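Local coordinates for protein PAN2-PAN3 deadenylation complex catalytic subunit pan2 (Neurospora crassa, PDB 4CZW) that forms the nuclease and pseudoprotease part of a deadenylase subunit that probably shortens the poly(A) tails of mRNA, releasing 5'-AMP, at residues E500-Y505 and T515-I520; N43-S48 and N104-L109; Y505-E508 and I512-T515; I442-E447 and R556-Q561; V489-D494 and W537-L542. One frame throughout, in Å; residues are numbered along the deposited sequence.

Contact 1 (E500-Y505 and T515-I520)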
# COMPACT_ATOMS: atom_id res chain seq x y z
N GLU A 500 18.80 -7.48 4.82
CA GLU A 500 18.34 -8.34 5.90
C GLU A 500 19.41 -9.36 6.26
O GLU A 500 20.45 -9.43 5.61
CB GLU A 500 17.04 -9.05 5.51
CG GLU A 500 15.98 -8.14 4.92
CD GLU A 500 15.42 -7.15 5.93
OE1 GLU A 500 15.25 -7.54 7.11
OE2 GLU A 500 15.17 -5.99 5.55
N THR A 501 19.16 -10.14 7.31
CA THR A 501 20.08 -11.20 7.70
C THR A 501 19.71 -12.51 7.02
O THR A 501 18.65 -13.07 7.26
CB THR A 501 20.10 -11.40 9.23
OG1 THR A 501 20.61 -10.23 9.86
CG2 THR A 501 20.98 -12.59 9.60
N ILE A 502 20.60 -12.99 6.15
CA ILE A 502 20.35 -14.21 5.39
C ILE A 502 20.76 -15.45 6.18
O ILE A 502 21.94 -15.65 6.48
CB ILE A 502 21.10 -14.20 4.05
CG1 ILE A 502 20.71 -12.96 3.23
CG2 ILE A 502 20.81 -15.47 3.26
CD1 ILE A 502 21.40 -12.87 1.89
N VAL A 503 19.78 -16.29 6.49
CA VAL A 503 20.03 -17.53 7.23
C VAL A 503 20.60 -18.60 6.31
O VAL A 503 21.53 -19.32 6.67
CB VAL A 503 18.74 -18.05 7.90
CG1 VAL A 503 19.00 -19.38 8.59
CG2 VAL A 503 18.21 -17.02 8.88
N ASP A 504 20.03 -18.71 5.11
CA ASP A 504 20.47 -19.70 4.14
C ASP A 504 20.48 -19.12 2.73
O ASP A 504 19.50 -18.51 2.30
CB ASP A 504 19.57 -20.94 4.20
CG ASP A 504 20.22 -22.17 3.58
OD1 ASP A 504 21.06 -22.02 2.67
OD2 ASP A 504 19.88 -23.29 4.02
N TYR A 505 21.59 -19.31 2.02
CA TYR A 505 21.71 -18.81 0.66
C TYR A 505 21.11 -19.78 -0.36
O TYR A 505 20.87 -19.41 -1.50
CB TYR A 505 23.18 -18.55 0.32
CG TYR A 505 23.71 -17.24 0.87
CD1 TYR A 505 24.15 -17.14 2.18
CD2 TYR A 505 23.76 -16.10 0.08
CE1 TYR A 505 24.63 -15.95 2.69
CE2 TYR A 505 24.23 -14.90 0.57
CZ TYR A 505 24.67 -14.83 1.88
OH TYR A 505 25.15 -13.64 2.38
N THR A 515 29.22 -14.06 -2.30
CA THR A 515 30.00 -13.12 -3.10
C THR A 515 29.10 -12.35 -4.07
O THR A 515 29.28 -11.15 -4.27
CB THR A 515 31.10 -13.85 -3.89
OG1 THR A 515 31.97 -14.53 -2.98
CG2 THR A 515 31.92 -12.86 -4.71
N ASP A 516 28.13 -13.05 -4.65
CA ASP A 516 27.21 -12.44 -5.61
C ASP A 516 26.40 -11.30 -4.99
O ASP A 516 26.01 -10.36 -5.68
CB ASP A 516 26.26 -13.49 -6.18
CG ASP A 516 26.98 -14.61 -6.92
OD1 ASP A 516 27.51 -14.35 -8.02
OD2 ASP A 516 27.02 -15.74 -6.39
N LEU A 517 26.15 -11.40 -3.69
CA LEU A 517 25.34 -10.40 -3.00
C LEU A 517 26.20 -9.43 -2.18
O LEU A 517 25.69 -8.48 -1.60
CB LEU A 517 24.32 -11.08 -2.09
CG LEU A 517 23.37 -12.08 -2.77
CD1 LEU A 517 22.37 -12.63 -1.77
CD2 LEU A 517 22.67 -11.43 -3.95
N ASP A 518 27.51 -9.69 -2.14
CA ASP A 518 28.43 -8.82 -1.43
C ASP A 518 28.83 -7.62 -2.28
O ASP A 518 29.49 -7.79 -3.31
CB ASP A 518 29.68 -9.60 -1.00
CG ASP A 518 30.66 -8.76 -0.21
OD1 ASP A 518 30.53 -8.70 1.03
OD2 ASP A 518 31.55 -8.15 -0.83
N PRO A 519 28.44 -6.41 -1.85
CA PRO A 519 28.62 -5.17 -2.61
C PRO A 519 30.08 -4.87 -2.98
O PRO A 519 30.32 -4.15 -3.94
CB PRO A 519 28.09 -4.10 -1.64
CG PRO A 519 27.18 -4.83 -0.72
CD PRO A 519 27.79 -6.18 -0.55
N ILE A 520 31.02 -5.42 -2.22
CA ILE A 520 32.43 -5.15 -2.45
C ILE A 520 33.04 -6.08 -3.50
O ILE A 520 33.83 -5.65 -4.34
CB ILE A 520 33.24 -5.29 -1.14
CG1 ILE A 520 32.66 -4.38 -0.05
CG2 ILE A 520 34.71 -4.97 -1.37
CD1 ILE A 520 33.39 -4.46 1.27

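Contact 2 (N43-S48 and N104-L109)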
# COMPACT_ATOMS: atom_id res chain seq x y z
N ASN A 43 -1.71 -11.32 7.23
CA ASN A 43 -1.27 -10.81 8.53
C ASN A 43 -0.13 -11.59 9.18
O ASN A 43 0.05 -11.53 10.40
CB ASN A 43 -2.46 -10.78 9.49
CG ASN A 43 -3.14 -12.13 9.62
OD1 ASN A 43 -2.69 -13.13 9.06
ND2 ASN A 43 -4.24 -12.17 10.36
N ASN A 44 0.64 -12.32 8.38
CA ASN A 44 1.75 -13.10 8.92
C ASN A 44 3.09 -12.40 8.71
O ASN A 44 4.12 -13.04 8.54
CB ASN A 44 1.78 -14.48 8.28
CG ASN A 44 1.89 -14.42 6.77
OD1 ASN A 44 1.33 -13.53 6.13
ND2 ASN A 44 2.61 -15.37 6.19
N ILE A 45 3.05 -11.07 8.72
CA ILE A 45 4.22 -10.26 8.45
C ILE A 45 4.49 -9.34 9.64
O ILE A 45 3.57 -8.97 10.36
CB ILE A 45 4.04 -9.43 7.16
CG1 ILE A 45 3.44 -10.31 6.06
CG2 ILE A 45 5.36 -8.82 6.71
CD1 ILE A 45 3.02 -9.54 4.82
N THR A 46 5.76 -9.00 9.85
CA THR A 46 6.12 -8.04 10.88
C THR A 46 5.47 -6.70 10.56
O THR A 46 5.45 -6.28 9.40
CB THR A 46 7.65 -7.88 10.99
OG1 THR A 46 8.25 -9.16 11.21
CG2 THR A 46 8.02 -6.95 12.13
N ASN A 47 4.94 -6.04 11.59
CA ASN A 47 4.24 -4.76 11.44
C ASN A 47 3.02 -4.86 10.53
O ASN A 47 2.71 -3.93 9.78
CB ASN A 47 5.20 -3.68 10.91
CG ASN A 47 6.43 -3.51 11.78
OD1 ASN A 47 6.34 -3.52 13.00
ND2 ASN A 47 7.58 -3.37 11.14
N SER A 48 2.32 -5.99 10.60
CA SER A 48 1.13 -6.20 9.78
C SER A 48 -0.08 -5.46 10.34
O SER A 48 -1.18 -5.56 9.81
CB SER A 48 0.82 -7.70 9.66
OG SER A 48 0.60 -8.28 10.93
N ASN A 104 7.11 -6.06 1.12
CA ASN A 104 8.15 -5.13 0.69
C ASN A 104 8.04 -3.76 1.37
O ASN A 104 9.05 -3.13 1.67
CB ASN A 104 8.12 -4.94 -0.83
CG ASN A 104 8.51 -6.20 -1.58
OD1 ASN A 104 8.95 -7.18 -0.99
ND2 ASN A 104 8.36 -6.16 -2.90
N MSE A 105 6.81 -3.32 1.60
CA MSE A 105 6.56 -1.99 2.14
C MSE A 105 6.80 -1.93 3.64
O MSE A 105 7.25 -0.91 4.17
CB MSE A 105 5.13 -1.55 1.80
CG MSE A 105 4.17 -1.49 2.98
SE MSE A 105 3.90 0.32 3.59
CE MSE A 105 3.36 1.10 1.90
N LEU A 106 6.52 -3.03 4.34
CA LEU A 106 6.73 -3.09 5.78
C LEU A 106 8.20 -3.34 6.07
O LEU A 106 8.71 -2.98 7.13
CB LEU A 106 5.87 -4.19 6.40
CG LEU A 106 4.35 -4.00 6.28
CD1 LEU A 106 3.61 -5.19 6.88
CD2 LEU A 106 3.92 -2.70 6.93
N ARG A 107 8.88 -3.95 5.11
CA ARG A 107 10.31 -4.19 5.20
C ARG A 107 11.07 -2.89 4.98
O ARG A 107 12.07 -2.61 5.64
CB ARG A 107 10.74 -5.25 4.19
CG ARG A 107 12.19 -5.68 4.29
CD ARG A 107 12.46 -6.86 3.36
NE ARG A 107 11.73 -8.06 3.78
CZ ARG A 107 11.44 -9.07 2.97
NH1 ARG A 107 11.79 -9.03 1.69
NH2 ARG A 107 10.77 -10.12 3.44
N ALA A 108 10.58 -2.08 4.04
CA ALA A 108 11.17 -0.79 3.74
C ALA A 108 10.94 0.20 4.88
O ALA A 108 11.77 1.07 5.14
CB ALA A 108 10.61 -0.23 2.44
N LEU A 109 9.80 0.06 5.55
CA LEU A 109 9.49 0.88 6.72
C LEU A 109 10.53 0.67 7.81
O LEU A 109 10.92 1.61 8.50
CB LEU A 109 8.09 0.54 7.25
CG LEU A 109 7.66 1.23 8.55
CD1 LEU A 109 7.38 2.71 8.31
CD2 LEU A 109 6.46 0.54 9.16

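Contact 3 (Y505-E508 and I512-T515)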
# COMPACT_ATOMS: atom_id res chain seq x y z
N TYR A 505 21.59 -19.31 2.02
CA TYR A 505 21.71 -18.81 0.66
C TYR A 505 21.11 -19.78 -0.36
O TYR A 505 20.87 -19.41 -1.50
CB TYR A 505 23.18 -18.55 0.32
CG TYR A 505 23.71 -17.24 0.87
CD1 TYR A 505 24.15 -17.14 2.18
CD2 TYR A 505 23.76 -16.10 0.08
CE1 TYR A 505 24.63 -15.95 2.69
CE2 TYR A 505 24.23 -14.90 0.57
CZ TYR A 505 24.67 -14.83 1.88
OH TYR A 505 25.15 -13.64 2.38
N LEU A 506 20.88 -21.02 0.08
CA LEU A 506 20.32 -22.06 -0.77
C LEU A 506 21.14 -22.23 -2.05
O LEU A 506 20.61 -22.16 -3.15
CB LEU A 506 18.86 -21.76 -1.11
CG LEU A 506 17.92 -21.51 0.07
CD1 LEU A 506 16.53 -21.13 -0.41
CD2 LEU A 506 17.86 -22.73 0.98
N THR A 507 22.44 -22.44 -1.88
CA THR A 507 23.37 -22.49 -3.00
C THR A 507 23.12 -23.70 -3.90
O THR A 507 23.28 -23.61 -5.12
CB THR A 507 24.83 -22.53 -2.50
OG1 THR A 507 25.04 -21.49 -1.54
CG2 THR A 507 25.80 -22.33 -3.67
N GLU A 508 22.74 -24.82 -3.31
CA GLU A 508 22.45 -26.02 -4.10
C GLU A 508 21.17 -25.83 -4.92
O GLU A 508 21.05 -26.37 -6.02
CB GLU A 508 22.31 -27.24 -3.19
CG GLU A 508 23.58 -27.60 -2.43
CD GLU A 508 23.46 -28.93 -1.70
OE1 GLU A 508 22.47 -29.65 -1.94
OE2 GLU A 508 24.35 -29.24 -0.88
N ILE A 512 23.33 -19.42 -5.77
CA ILE A 512 23.69 -18.10 -5.26
C ILE A 512 24.75 -18.19 -4.17
O ILE A 512 24.59 -18.93 -3.19
CB ILE A 512 22.46 -17.36 -4.70
CG1 ILE A 512 21.38 -17.24 -5.78
CG2 ILE A 512 22.85 -15.98 -4.19
CD1 ILE A 512 21.81 -16.45 -6.99
N THR A 513 25.84 -17.45 -4.34
CA THR A 513 26.91 -17.40 -3.36
C THR A 513 26.92 -16.04 -2.66
O THR A 513 26.45 -15.05 -3.22
CB THR A 513 28.29 -17.64 -4.02
OG1 THR A 513 28.67 -16.50 -4.79
CG2 THR A 513 28.24 -18.87 -4.92
N PRO A 514 27.43 -15.99 -1.42
CA PRO A 514 27.54 -14.73 -0.67
C PRO A 514 28.31 -13.65 -1.42
O PRO A 514 28.08 -12.46 -1.20
CB PRO A 514 28.28 -15.14 0.60
CG PRO A 514 27.92 -16.57 0.79
CD PRO A 514 27.82 -17.15 -0.59
N THR A 515 29.22 -14.06 -2.30
CA THR A 515 30.00 -13.12 -3.10
C THR A 515 29.10 -12.35 -4.07
O THR A 515 29.28 -11.15 -4.27
CB THR A 515 31.10 -13.85 -3.89
OG1 THR A 515 31.97 -14.53 -2.98
CG2 THR A 515 31.92 -12.86 -4.71

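Contact 4 (I442-E447 and R556-Q561)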
# COMPACT_ATOMS: atom_id res chain seq x y z
N ILE A 442 7.69 -11.43 -22.32
CA ILE A 442 8.97 -11.56 -21.62
C ILE A 442 9.00 -12.81 -20.74
O ILE A 442 8.02 -13.14 -20.08
CB ILE A 442 9.27 -10.31 -20.76
CG1 ILE A 442 8.12 -10.03 -19.79
CG2 ILE A 442 9.53 -9.10 -21.64
CD1 ILE A 442 8.34 -8.82 -18.92
N ALA A 443 10.14 -13.50 -20.76
CA ALA A 443 10.33 -14.68 -19.93
C ALA A 443 11.05 -14.31 -18.64
O ALA A 443 12.08 -13.64 -18.67
CB ALA A 443 11.10 -15.75 -20.69
N ILE A 444 10.51 -14.75 -17.51
CA ILE A 444 11.05 -14.35 -16.21
C ILE A 444 11.17 -15.52 -15.23
O ILE A 444 10.31 -16.40 -15.18
CB ILE A 444 10.17 -13.23 -15.58
CG1 ILE A 444 10.75 -12.77 -14.24
CG2 ILE A 444 8.73 -13.69 -15.42
CD1 ILE A 444 9.96 -11.66 -13.58
N ASP A 445 12.26 -15.52 -14.47
CA ASP A 445 12.46 -16.49 -13.39
C ASP A 445 13.33 -15.87 -12.30
O ASP A 445 14.16 -15.01 -12.58
CB ASP A 445 13.10 -17.77 -13.92
CG ASP A 445 13.22 -18.84 -12.85
OD1 ASP A 445 12.27 -19.00 -12.06
OD2 ASP A 445 14.27 -19.52 -12.79
N THR A 446 13.13 -16.30 -11.06
CA THR A 446 13.87 -15.73 -9.93
C THR A 446 14.53 -16.80 -9.07
O THR A 446 14.26 -18.00 -9.22
CB THR A 446 12.95 -14.88 -9.03
OG1 THR A 446 11.96 -15.72 -8.42
CG2 THR A 446 12.26 -13.79 -9.84
N GLU A 447 15.40 -16.36 -8.16
CA GLU A 447 16.04 -17.26 -7.20
C GLU A 447 15.80 -16.77 -5.78
O GLU A 447 15.80 -15.56 -5.52
CB GLU A 447 17.55 -17.36 -7.48
CG GLU A 447 17.89 -17.81 -8.90
CD GLU A 447 17.47 -19.24 -9.19
OE1 GLU A 447 17.24 -20.01 -8.23
OE2 GLU A 447 17.37 -19.60 -10.38
N ARG A 556 4.68 -13.94 -5.68
CA ARG A 556 4.40 -13.82 -4.25
C ARG A 556 5.60 -13.29 -3.48
O ARG A 556 5.47 -12.40 -2.63
CB ARG A 556 3.95 -15.16 -3.68
CG ARG A 556 4.02 -15.24 -2.16
CD ARG A 556 3.24 -16.42 -1.64
NE ARG A 556 1.80 -16.21 -1.75
CZ ARG A 556 1.05 -15.64 -0.82
NH1 ARG A 556 1.61 -15.21 0.31
NH2 ARG A 556 -0.25 -15.49 -1.01
N VAL A 557 6.78 -13.83 -3.78
CA VAL A 557 8.01 -13.41 -3.12
C VAL A 557 8.49 -12.07 -3.68
O VAL A 557 9.06 -11.25 -2.96
CB VAL A 557 9.11 -14.48 -3.25
CG1 VAL A 557 10.36 -14.06 -2.50
CG2 VAL A 557 8.60 -15.81 -2.74
N ILE A 558 8.25 -11.86 -4.97
CA ILE A 558 8.50 -10.56 -5.59
C ILE A 558 7.57 -9.51 -4.97
O ILE A 558 7.89 -8.32 -4.93
CB ILE A 558 8.30 -10.62 -7.13
CG1 ILE A 558 9.37 -11.51 -7.77
CG2 ILE A 558 8.35 -9.24 -7.76
CD1 ILE A 558 9.22 -11.65 -9.27
N ASN A 559 6.43 -9.99 -4.47
CA ASN A 559 5.39 -9.15 -3.88
C ASN A 559 4.78 -8.23 -4.94
O ASN A 559 4.88 -7.01 -4.85
CB ASN A 559 5.93 -8.33 -2.70
CG ASN A 559 4.83 -7.81 -1.79
OD1 ASN A 559 5.11 -7.23 -0.74
ND2 ASN A 559 3.58 -8.03 -2.18
N ILE A 560 4.15 -8.84 -5.94
CA ILE A 560 3.53 -8.10 -7.03
C ILE A 560 2.29 -8.85 -7.52
O ILE A 560 2.15 -10.06 -7.31
CB ILE A 560 4.52 -7.89 -8.20
CG1 ILE A 560 4.08 -6.71 -9.07
CG2 ILE A 560 4.68 -9.17 -9.01
CD1 ILE A 560 5.06 -6.38 -10.17
N GLN A 561 1.37 -8.12 -8.16
CA GLN A 561 0.16 -8.72 -8.71
C GLN A 561 0.11 -8.51 -10.22
O GLN A 561 0.18 -7.38 -10.71
CB GLN A 561 -1.08 -8.12 -8.05
CG GLN A 561 -1.26 -8.50 -6.59
CD GLN A 561 -1.80 -9.91 -6.41
OE1 GLN A 561 -2.35 -10.50 -7.34
NE2 GLN A 561 -1.64 -10.45 -5.21

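Contact 5 (V489-D494 and W537-L542)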
# COMPACT_ATOMS: atom_id res chain seq x y z
N VAL A 489 17.72 -13.76 -25.22
CA VAL A 489 18.74 -12.93 -24.60
C VAL A 489 18.16 -12.11 -23.45
O VAL A 489 17.16 -11.41 -23.62
CB VAL A 489 19.40 -11.99 -25.62
CG1 VAL A 489 20.49 -11.15 -24.94
CG2 VAL A 489 19.98 -12.78 -26.78
N ALA A 490 18.79 -12.20 -22.28
CA ALA A 490 18.32 -11.49 -21.10
C ALA A 490 18.61 -9.99 -21.20
O ALA A 490 19.67 -9.59 -21.67
CB ALA A 490 18.95 -12.07 -19.85
N PHE A 491 17.65 -9.18 -20.74
CA PHE A 491 17.85 -7.74 -20.67
C PHE A 491 17.79 -7.28 -19.22
O PHE A 491 18.09 -6.12 -18.91
CB PHE A 491 16.82 -7.00 -21.53
CG PHE A 491 15.40 -7.22 -21.10
CD1 PHE A 491 14.67 -8.30 -21.57
CD2 PHE A 491 14.77 -6.32 -20.25
CE1 PHE A 491 13.36 -8.50 -21.19
CE2 PHE A 491 13.46 -6.51 -19.87
CZ PHE A 491 12.75 -7.60 -20.33
N ILE A 492 17.41 -8.19 -18.34
CA ILE A 492 17.46 -7.95 -16.90
C ILE A 492 18.03 -9.16 -16.18
O ILE A 492 17.51 -10.27 -16.32
CB ILE A 492 16.07 -7.63 -16.31
CG1 ILE A 492 15.53 -6.31 -16.86
CG2 ILE A 492 16.13 -7.57 -14.79
CD1 ILE A 492 14.16 -5.95 -16.33
N ASP A 493 19.10 -8.95 -15.42
CA ASP A 493 19.66 -10.01 -14.59
C ASP A 493 20.21 -9.39 -13.31
O ASP A 493 21.42 -9.37 -13.08
CB ASP A 493 20.76 -10.77 -15.33
CG ASP A 493 21.21 -12.01 -14.59
OD1 ASP A 493 20.40 -12.59 -13.84
OD2 ASP A 493 22.38 -12.42 -14.76
N ASP A 494 19.30 -8.89 -12.48
CA ASP A 494 19.68 -8.16 -11.27
C ASP A 494 19.85 -9.07 -10.06
O ASP A 494 18.99 -9.92 -9.78
CB ASP A 494 18.65 -7.08 -10.96
CG ASP A 494 18.54 -6.04 -12.05
OD1 ASP A 494 19.53 -5.84 -12.78
OD2 ASP A 494 17.47 -5.41 -12.17
N TRP A 537 7.71 -3.71 -12.02
CA TRP A 537 6.47 -2.97 -11.84
C TRP A 537 6.12 -2.17 -13.08
O TRP A 537 4.95 -2.08 -13.47
CB TRP A 537 6.56 -2.05 -10.62
CG TRP A 537 5.29 -1.32 -10.33
CD1 TRP A 537 4.18 -1.82 -9.71
CD2 TRP A 537 4.98 0.05 -10.65
NE1 TRP A 537 3.20 -0.85 -9.63
CE2 TRP A 537 3.68 0.30 -10.19
CE3 TRP A 537 5.69 1.08 -11.27
CZ2 TRP A 537 3.06 1.54 -10.34
CZ3 TRP A 537 5.08 2.31 -11.42
CH2 TRP A 537 3.78 2.53 -10.95
N VAL A 538 7.13 -1.57 -13.70
CA VAL A 538 6.94 -0.82 -14.94
C VAL A 538 6.49 -1.75 -16.06
O VAL A 538 5.55 -1.43 -16.80
CB VAL A 538 8.23 -0.08 -15.36
CG1 VAL A 538 8.14 0.39 -16.80
CG2 VAL A 538 8.50 1.09 -14.43
N LEU A 539 7.14 -2.90 -16.17
CA LEU A 539 6.82 -3.87 -17.21
C LEU A 539 5.39 -4.38 -17.11
O LEU A 539 4.75 -4.66 -18.13
CB LEU A 539 7.80 -5.05 -17.14
CG LEU A 539 9.24 -4.75 -17.54
CD1 LEU A 539 10.15 -5.94 -17.26
CD2 LEU A 539 9.32 -4.35 -19.01
N VAL A 540 4.88 -4.49 -15.89
CA VAL A 540 3.49 -4.90 -15.67
C VAL A 540 2.53 -3.83 -16.19
O VAL A 540 1.58 -4.14 -16.90
CB VAL A 540 3.21 -5.17 -14.18
CG1 VAL A 540 1.72 -5.39 -13.96
CG2 VAL A 540 4.00 -6.37 -13.70
N ASN A 541 2.79 -2.58 -15.83
CA ASN A 541 1.92 -1.47 -16.22
C ASN A 541 2.08 -1.08 -17.69
O ASN A 541 1.25 -0.35 -18.23
CB ASN A 541 2.18 -0.26 -15.33
CG ASN A 541 1.59 -0.42 -13.95
OD1 ASN A 541 0.38 -0.27 -13.75
ND2 ASN A 541 2.44 -0.73 -12.97
N LEU A 542 3.14 -1.56 -18.33
CA LEU A 542 3.32 -1.35 -19.76
C LEU A 542 2.43 -2.32 -20.54
O LEU A 542 2.18 -2.12 -21.73
CB LEU A 542 4.78 -1.52 -20.17
CG LEU A 542 5.71 -0.35 -19.84
CD1 LEU A 542 7.14 -0.66 -20.26
CD2 LEU A 542 5.22 0.93 -20.49

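Contact 1 (E500-Y505 and T515-I520)
L517 ends in a methyl, CD1, that meets two side chains of 500-505 at once. I502 comes to it crosswise: the two branched chains cross at about a right angle, and I502 CD1 lies 3.8 Å from L517 CD1. Y505 runs past L517 in the opposite sense, and its ring carbon CE2 is again 3.8 Å from L517 CD1, the methyl standing obliquely to the ring. The two branches of I502 divide the work. CG1 leaves beside the backbone N (chi1 -56°) and its straight arm carries CD1 to L517, whereas CG2, anti to that N, drops over the centre of one face of the Y505 ring, 3.8 Å above its plane. I502 thus covers one face of the tyrosine, while the leucine methyl stands near CE2. No hydrogen bond joins the two segments, and the buried surface is small, 99 Å². The contact joins the short strand 502-504, with the Y505 that follows it, to the weakly bonded helix 514-517. V503 and D504 both pair with R450 in a classic beta bulge beside strand 441-451, where I502 also touches I449. L517 also touches L526 of strand 525-527, and D516 makes a salt bridge with R524 just before that strand.

Contact 2 (N43-S48 and N104-L109)
The carbonyl groups of T46 and N47 rest on the side chain of L106, at a type II beta turn (I45 to S48) in the ubiquitin-protease-like pseudo-UCH domain. The turn precedes helix 51-58, in a domain predicted to be catalytically inactive and to serve as a structural scaffold. The close part is built round one leucine. L106 CG leaves anti to the carbonyl carbon, and with chi1 -63° and chi2 177° the methyls are carried to the turn. CD1 lies 3.3 Å from T46 O, and CD2 is 3.3 Å from N47 O. I45 crosses L106 at about a right angle, its CG2 4.0 Å from L106 CD1. These are van der Waals contacts, and no hydrogen bond crosses between the segments. N47 is buried, and its amide is used on another side: OD1 accepts from the backbone N of E122. The outer side is looser. T46 is exposed, and its side chain comes no nearer than 6.2 Å to 104-109, leaving its carbonyl to make the contact. The turn itself is drawn together by a weak bond from S48 N to I45 O. On the helix, L109 continues inward to L137 and F140 of helix 130-149. At the end of the turn, S48 CA lies 3.9 Å from L106 CD1.

Contact 3 (Y505-E508 and I512-T515)
Y505 lies over P514, and its side chain can be followed outward along the chain that folds back beneath it. CB starts near the backbone, 3.8 Å from I512 O. Beyond it the ring edge passes I512, with CD2 4.4 Å from I512 CG2, a methyl near the plane of the ring. CE2 then sits 3.5 Å from P514 CA. Over the ring centre stands P514 CG, 3.8 Å from the centroid of the Y505 ring and 11° off its normal, a CH-pi contact with the proline. At the tip, OH is 3.9 Å from P514 CB. The face taken by the proline is opposite the one that I502 occupies, which leaves the ring sandwiched between two aliphatic groups. A polar link closes the same loop lower down: the hydroxyl of T507 gives its proton to I512 O across 3.1 Å (OG1 to O). The donor is tilted 25° from the carbonyl plane, with a C=O...donor angle of 154°. OG1 leaves beside the backbone N of T507, the position that turns it to this carbonyl at the start of helix 507-510. The hydroxyl of T513 is bonded instead to D516 OD2, within the next helical turn. The contact thus joins the starts of the short helices 507-510 and 514-517 across the turn that links them, at the surface of the exonuclease domain, and I512 leads its end inward to E447, probably a metal ligand. One hydrogen bond ties the T507 hydroxyl to the I512 carbonyl, while the ring on proline adds apolar packing.

Contact 4 (I442-E447 and R556-Q561)
The hydroxyl of T446 is hydrogen-bonded to OD2 of D554, while the methyl of the same residue, CG2, turns to I558. This split follows from the first torsion: OG1 lies between the backbone N and the carbonyl carbon (chi1 65°), which places CG2 beside the N and toward the helix. There CG2 meets I558 CD1 at 3.8 Å. The isoleucine reaches over from helix 551-558 with an extended arm (chi2 178°), and the two side chains lie askew to each other. I444, two residues back on the strand, adds a looser touch, its CD1 4.4 Å from I558 CD1. I474 of strand 471-481 and L536 of helix 529-541 also touch I558, so its side chain has neighbours from strand and helix alike. The helix ends in a Schellman motif with N559, of positive phi, as the C-prime residue, and the amide of N559 turns to the backbone of H101 and N104 in the pseudoprotease domain. Strand 441-451 carries D445 and E447, which by similarity bind a catalytic metal with D554 and D607, as in DEDD exonucleases. The contact itself is purely apolar, with no hydrogen bond between its segments. Its chemistry implies a two-sided strand: apolar packing of I444 and T446 on the face turned to I558, D445, a probable metal ligand, pointing its CB to the other, and one threonine hydroxyl that probably positions D554 from the second shell.

Contact 5 (V489-D494 and W537-L542)
I492 and L539 reach toward each other tip to tip, with 4.1 Å between I492 CD1 and L539 CD1. Next to them F491 offers its ring edge: CE2 lies 4.3 Å from L539 CD1, which stands near the plane of the ring. One leucine methyl therefore carries both contacts, and both partners are buried. F491 and I492 can face the helix side by side because they form a classic beta bulge opposite V479 of strand 471-481, which puts two consecutive residues on the same side. L539 stretches toward them with CG anti to the carbonyl carbon (chi1 -69°) and a nearly straight continuation (chi2 172°). Further out, L414 of helix 412-415 also touches L539, and I442 of strand 441-451 packs on it as well. F491 additionally lies on L429, a loop residue. The last turn of helix 529-541 is braced by N541, whose ND2 donates to W537 O at 2.9 Å. ND2 lies 36° out of that carbonyl plane, and the backbone N of N541 reaches the same oxygen from the other face, at 3.2 Å. Two donors thus grip W537 O, while ND2 also sits above the centre of the W537 ring. From the strand, D494 forms a salt bridge with K535 of helix 529-541, and D493 one with R476. No polar group crosses at the centre itself: helix and sheet of the exonuclease domain meet here through hydrocarbon alone, and the D494-K535 salt bridge is a separate ionic link between the strand and the helix.

Overall arrangement
Contacts 4 and 5 are buried contacts between helices and the exonuclease sheet and adjoin each other, I442 packing on both L539 and F491; both are apolar. Contacts 1 and 3 share Y505 and helix 514-517 near the domain's edge. There contact 1 is partly buried, and contact 3, at the surface, is the one with a hydrogen bond across its segments. I512 of contact 3 packs against E447 of contact 4, linking the outer turn to the probable metal site. Contact 2 belongs to the pseudoprotease domain, where a leucine meets backbone carbonyls; its N104 joins I558 and N559 of contact 4, bridging the two domains, and R107 touches E500 of contact 1.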